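PDB 3OAJ: putative ring-cleaving dioxygenase mhqO from Bacillus subtilis subsp. subtilis, which is a putative iron-dependent extradiol ring-cleavage dioxygenase that may contribute to the degradation of aromatic compounds. Local coordinates for residues H217-Q229 with G261-G273. Residues are numbered along the deposited sequence; the frame is centred on the assembly and turned at random.
Sequences HHIAWRANDDEDQ and GEILFEIATDPPG. With ZN (zinc ion), chain C.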
loop_
_atom_site.group_PDB
_atom_site.type_symbol
_atom_site.label_atom_id
_atom_site.label_comp_id
_atom_site.label_asym_id
_atom_site.label_seq_id
_atom_site.Cartn_x
_atom_site.Cartn_y
_atom_site.Cartn_z
ATOM N N HIS A 217 8.203 1.791 2.184
ATOM C CA HIS A 217 8.761 1.605 3.534
ATOM C C HIS A 217 8.456 0.209 4.079
ATOM O O HIS A 217 9.325 -0.456 4.648
ATOM C CB HIS A 217 8.231 2.676 4.495
ATOM C CG HIS A 217 8.848 2.609 5.858
ATOM N ND1 HIS A 217 9.944 3.362 6.217
ATOM C CD2 HIS A 217 8.538 1.856 6.941
ATOM C CE1 HIS A 217 10.276 3.086 7.468
ATOM N NE2 HIS A 217 9.442 2.173 7.929
ATOM N N HIS A 218 7.202 -0.224 3.920
ATOM C CA HIS A 218 6.807 -1.556 4.363
ATOM C C HIS A 218 5.499 -2.007 3.743
ATOM O O HIS A 218 4.758 -1.197 3.150
ATOM C CB HIS A 218 6.739 -1.624 5.894
ATOM C CG HIS A 218 5.696 -0.737 6.511
ATOM N ND1 HIS A 218 5.983 0.540 6.949
ATOM C CD2 HIS A 218 4.394 -0.954 6.816
ATOM C CE1 HIS A 218 4.903 1.070 7.496
ATOM N NE2 HIS A 218 3.919 0.193 7.413
ATOM N N ILE A 219 5.232 -3.308 3.868
ATOM C CA ILE A 219 3.989 -3.881 3.405
ATOM C C ILE A 219 3.263 -4.557 4.564
ATOM O O ILE A 219 3.863 -5.338 5.302
ATOM C CB ILE A 219 4.239 -4.843 2.195
ATOM C CG1 ILE A 219 2.919 -5.454 1.692
ATOM C CG2 ILE A 219 5.283 -5.930 2.519
ATOM C CD1 ILE A 219 2.980 -5.967 0.244
ATOM N N ALA A 220 1.970 -4.251 4.705
ATOM C CA ALA A 220 1.169 -4.825 5.781
ATOM C C ALA A 220 0.200 -5.870 5.242
ATOM O O ALA A 220 -0.472 -5.672 4.213
ATOM C CB ALA A 220 0.404 -3.738 6.511
ATOM N N TRP A 221 0.161 -6.989 5.954
ATOM C CA TRP A 221 -0.749 -8.092 5.686
ATOM C C TRP A 221 -1.901 -8.075 6.678
ATOM O O TRP A 221 -1.748 -7.638 7.808
ATOM C CB TRP A 221 0.032 -9.406 5.796
ATOM C CG TRP A 221 1.265 -9.372 4.938
ATOM C CD1 TRP A 221 2.524 -9.049 5.338
ATOM C CD2 TRP A 221 1.346 -9.628 3.528
ATOM N NE1 TRP A 221 3.380 -9.079 4.273
ATOM C CE2 TRP A 221 2.687 -9.447 3.153
ATOM C CE3 TRP A 221 0.412 -10.006 2.551
ATOM C CZ2 TRP A 221 3.129 -9.617 1.844
ATOM C CZ3 TRP A 221 0.855 -10.174 1.244
ATOM C CH2 TRP A 221 2.208 -10.008 0.916
ATOM N N ARG A 222 -3.053 -8.543 6.235
ATOM C CA ARG A 222 -4.281 -8.524 7.038
ATOM C C ARG A 222 -4.351 -9.585 8.120
ATOM O O ARG A 222 -3.953 -10.729 7.921
ATOM C CB ARG A 222 -5.498 -8.697 6.128
ATOM C CG ARG A 222 -5.697 -7.517 5.188
ATOM C CD ARG A 222 -6.688 -7.799 4.093
ATOM N NE ARG A 222 -8.013 -8.042 4.629
ATOM C CZ ARG A 222 -9.048 -8.431 3.905
ATOM N NH1 ARG A 222 -8.925 -8.610 2.596
ATOM N NH2 ARG A 222 -10.212 -8.625 4.496
ATOM N N ALA A 223 -4.885 -9.183 9.269
ATOM C CA ALA A 223 -5.391 -10.116 10.271
ATOM C C ALA A 223 -6.863 -9.787 10.441
ATOM O O ALA A 223 -7.242 -8.621 10.333
ATOM C CB ALA A 223 -4.628 -9.984 11.604
ATOM N N ASN A 224 -7.676 -10.797 10.729
ATOM C CA ASN A 224 -9.125 -10.611 10.839
ATOM C C ASN A 224 -9.556 -9.684 11.978
ATOM O O ASN A 224 -10.511 -8.929 11.837
ATOM C CB ASN A 224 -9.843 -11.960 11.034
ATOM C CG ASN A 224 -9.621 -12.936 9.883
ATOM O OD1 ASN A 224 -9.386 -14.135 10.107
ATOM N ND2 ASN A 224 -9.712 -12.448 8.662
ATOM N N ASP A 225 -8.841 -9.758 13.098
ATOM C CA ASP A 225 -9.199 -9.046 14.317
ATOM C C ASP A 225 -8.016 -9.074 15.284
ATOM O O ASP A 225 -6.959 -9.622 14.956
ATOM C CB ASP A 225 -10.488 -9.626 14.946
ATOM C CG ASP A 225 -10.416 -11.125 15.221
ATOM O OD1 ASP A 225 -9.315 -11.699 15.353
ATOM O OD2 ASP A 225 -11.507 -11.732 15.363
ATOM N N ASP A 226 -8.187 -8.461 16.456
ATOM C CA ASP A 226 -7.125 -8.398 17.454
ATOM C C ASP A 226 -6.630 -9.786 17.853
ATOM O O ASP A 226 -5.417 -9.992 17.956
ATOM C CB ASP A 226 -7.572 -7.617 18.691
ATOM C CG ASP A 226 -7.755 -6.138 18.414
ATOM O OD1 ASP A 226 -7.254 -5.646 17.382
ATOM O OD2 ASP A 226 -8.382 -5.451 19.246
ATOM N N GLU A 227 -7.550 -10.726 18.098
ATOM C CA GLU A 227 -7.159 -12.088 18.495
ATOM C C GLU A 227 -6.270 -12.768 17.450
ATOM O O GLU A 227 -5.248 -13.361 17.774
ATOM C CB GLU A 227 -8.381 -12.952 18.843
ATOM C CG GLU A 227 -8.038 -14.309 19.472
ATOM C CD GLU A 227 -7.290 -14.214 20.813
ATOM O OE1 GLU A 227 -7.474 -13.223 21.567
ATOM O OE2 GLU A 227 -6.519 -15.155 21.120
ATOM N N ASP A 228 -6.629 -12.632 16.188
ATOM C CA ASP A 228 -5.869 -13.231 15.097
ATOM C C ASP A 228 -4.465 -12.604 15.060
ATOM O O ASP A 228 -3.463 -13.305 14.909
ATOM C CB ASP A 228 -6.652 -12.984 13.801
ATOM C CG ASP A 228 -6.086 -13.702 12.599
ATOM O OD1 ASP A 228 -5.482 -14.787 12.739
ATOM O OD2 ASP A 228 -6.285 -13.179 11.488
ATOM N N GLN A 229 -4.405 -11.282 15.227
ATOM C CA GLN A 229 -3.112 -10.606 15.259
ATOM C C GLN A 229 -2.222 -11.085 16.411
ATOM O O GLN A 229 -1.003 -11.249 16.234
ATOM C CB GLN A 229 -3.281 -9.088 15.314
ATOM C CG GLN A 229 -1.966 -8.350 15.480
ATOM C CD GLN A 229 -2.163 -6.870 15.444
ATOM O OE1 GLN A 229 -2.735 -6.283 16.351
ATOM N NE2 GLN A 229 -1.719 -6.257 14.360
ATOM N N GLY A 261 14.700 -11.658 3.880
ATOM C CA GLY A 261 15.126 -10.933 2.678
ATOM C C GLY A 261 15.224 -9.426 2.899
ATOM O O GLY A 261 15.459 -8.664 1.952
ATOM N N GLU A 262 15.056 -9.012 4.156
ATOM C CA GLU A 262 15.196 -7.617 4.614
ATOM C C GLU A 262 14.007 -6.695 4.321
ATOM O O GLU A 262 14.071 -5.497 4.608
ATOM C CB GLU A 262 16.529 -6.988 4.169
ATOM C CG GLU A 262 17.739 -7.595 4.889
ATOM C CD GLU A 262 17.617 -7.491 6.404
ATOM O OE1 GLU A 262 17.306 -6.386 6.880
ATOM O OE2 GLU A 262 17.827 -8.504 7.106
ATOM N N ILE A 263 12.901 -7.238 3.811
ATOM C CA ILE A 263 11.694 -6.447 3.647
ATOM C C ILE A 263 11.020 -6.295 5.006
ATOM O O ILE A 263 10.925 -7.265 5.763
ATOM C CB ILE A 263 10.728 -7.107 2.645
ATOM C CG1 ILE A 263 11.443 -7.430 1.328
ATOM C CG2 ILE A 263 9.563 -6.181 2.340
ATOM C CD1 ILE A 263 10.631 -8.348 0.404
ATOM N N LEU A 264 10.539 -5.090 5.305
ATOM C CA LEU A 264 9.773 -4.881 6.522
ATOM C C LEU A 264 8.314 -5.264 6.288
ATOM O O LEU A 264 7.646 -4.686 5.424
ATOM C CB LEU A 264 9.909 -3.431 6.998
ATOM C CG LEU A 264 9.176 -3.113 8.314
ATOM C CD1 LEU A 264 9.674 -4.008 9.447
ATOM C CD2 LEU A 264 9.331 -1.632 8.685
ATOM N N PHE A 265 7.848 -6.257 7.051
ATOM C CA PHE A 265 6.463 -6.707 6.973
ATOM C C PHE A 265 5.700 -6.202 8.196
ATOM O O PHE A 265 6.279 -5.922 9.258
ATOM C CB PHE A 265 6.415 -8.244 7.000
ATOM C CG PHE A 265 6.578 -8.917 5.637
ATOM C CD1 PHE A 265 7.089 -8.243 4.528
ATOM C CD2 PHE A 265 6.259 -10.268 5.500
ATOM C CE1 PHE A 265 7.246 -8.883 3.314
ATOM C CE2 PHE A 265 6.398 -10.927 4.264
ATOM C CZ PHE A 265 6.901 -10.230 3.173
ATOM N N GLU A 266 4.385 -6.147 8.057
ATOM C CA GLU A 266 3.523 -5.735 9.155
ATOM C C GLU A 266 2.304 -6.643 9.109
ATOM O O GLU A 266 1.928 -7.109 8.037
ATOM C CB GLU A 266 3.116 -4.269 8.955
ATOM C CG GLU A 266 2.003 -3.745 9.898
ATOM C CD GLU A 266 1.604 -2.324 9.596
ATOM O OE1 GLU A 266 2.164 -1.711 8.665
ATOM O OE2 GLU A 266 0.698 -1.818 10.290
ATOM N N ILE A 267 1.733 -6.949 10.270
ATOM C CA ILE A 267 0.377 -7.515 10.321
ATOM C C ILE A 267 -0.508 -6.438 10.941
ATOM O O ILE A 267 -0.233 -5.970 12.044
ATOM C CB ILE A 267 0.293 -8.820 11.151
ATOM C CG1 ILE A 267 1.393 -9.827 10.750
ATOM C CG2 ILE A 267 -1.158 -9.405 11.118
ATOM C CD1 ILE A 267 1.325 -10.333 9.349
ATOM N N ALA A 268 -1.560 -6.060 10.216
ATOM C CA ALA A 268 -2.505 -5.035 10.632
ATOM C C ALA A 268 -3.903 -5.616 10.682
ATOM O O ALA A 268 -4.314 -6.365 9.787
ATOM C CB ALA A 268 -2.478 -3.872 9.656
ATOM N N THR A 269 -4.645 -5.247 11.716
ATOM C CA THR A 269 -5.998 -5.732 11.857
ATOM C C THR A 269 -6.953 -5.054 10.883
ATOM O O THR A 269 -6.856 -3.836 10.647
ATOM C CB THR A 269 -6.532 -5.500 13.282
ATOM O OG1 THR A 269 -6.517 -4.103 13.599
ATOM C CG2 THR A 269 -5.737 -6.281 14.325
ATOM N N ASP A 270 -7.901 -5.821 10.333
ATOM C CA ASP A 270 -8.922 -5.216 9.472
ATOM C C ASP A 270 -9.708 -4.113 10.205
ATOM O O ASP A 270 -9.821 -3.004 9.684
ATOM C CB ASP A 270 -9.877 -6.259 8.856
ATOM C CG ASP A 270 -9.224 -7.078 7.738
ATOM O OD1 ASP A 270 -8.108 -6.723 7.283
ATOM O OD2 ASP A 270 -9.820 -8.102 7.331
ATOM N N PRO A 271 -10.233 -4.394 11.420
ATOM C CA PRO A 271 -10.908 -3.323 12.158
ATOM C C PRO A 271 -9.962 -2.380 12.925
ATOM O O PRO A 271 -8.808 -2.748 13.205
ATOM C CB PRO A 271 -11.805 -4.085 13.155
ATOM C CG PRO A 271 -11.152 -5.402 13.345
ATOM C CD PRO A 271 -10.317 -5.689 12.118
ATOM N N PRO A 272 -10.457 -1.187 13.316
ATOM C CA PRO A 272 -11.823 -0.683 13.117
ATOM C C PRO A 272 -12.047 0.052 11.805
ATOM O O PRO A 272 -13.196 0.261 11.415
ATOM C CB PRO A 272 -12.005 0.290 14.286
ATOM C CG PRO A 272 -10.618 0.814 14.517
ATOM C CD PRO A 272 -9.720 -0.369 14.301
ATOM N N GLY A 273 -10.962 0.442 11.140
ATOM C CA GLY A 273 -11.029 1.230 9.924
ATOM C C GLY A 273 -11.126 2.727 10.146
ATOM O O GLY A 273 -10.997 3.220 11.276
HETATM ZN ZN ZN C . 1.770 -0.035 8.175
HETATM O O HOH W 1 10.860 -2.872 3.405
HETATM O O HOH W 2 -8.397 -3.536 16.130
#
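The metal site of a vicinal-oxygen-chelate domain is built across this pair of neighbouring parallel strands: His218 NE2 binds the zinc ion at 2.3 Å, and Glu266 OE1 reaches the same metal at 1.8 Å. His11, from strand 9-16 on the other flank of strand 215-223, completes the protein ligands. Imidazole nitrogen and carboxylate oxygen are both good donors to a divalent metal; the glutamate gets there on an extended chain, CG anti to the backbone N (chi1 170°), running alongside the small Ala220 methyl, whose CB lies 3.4 Å from Glu266 OE1. Backbone bonds fix the pairing, Trp221 N giving a nearly straight one to Glu266 O (2.7 Å) and Ala268 N returning one to Trp221 O. On the reverse face the Trp221 indole turns its edge to the Phe265 ring in a T-shaped stack, planes 61° apart, with NE1 above the middle of the phenyl face. Ile219 CG2 adds its methyl to Phe265 CD1 at 3.6 Å, so large, mainly apolar side chains pack on the face turned from the metal. Farther along, Arg222 grips Asp270 side-on: NE donates to OD1 (3.0 Å), while NH2 meets OD2 (2.9 Å) from above the carboxylate plane, a two-pronged salt bridge suited to the several N-H groups of a guanidinium. Two histidines and a glutamate on adjoining strands, a facial triad, are characteristic of extradiol dioxygenases; zinc here occupies the predicted iron(II) site.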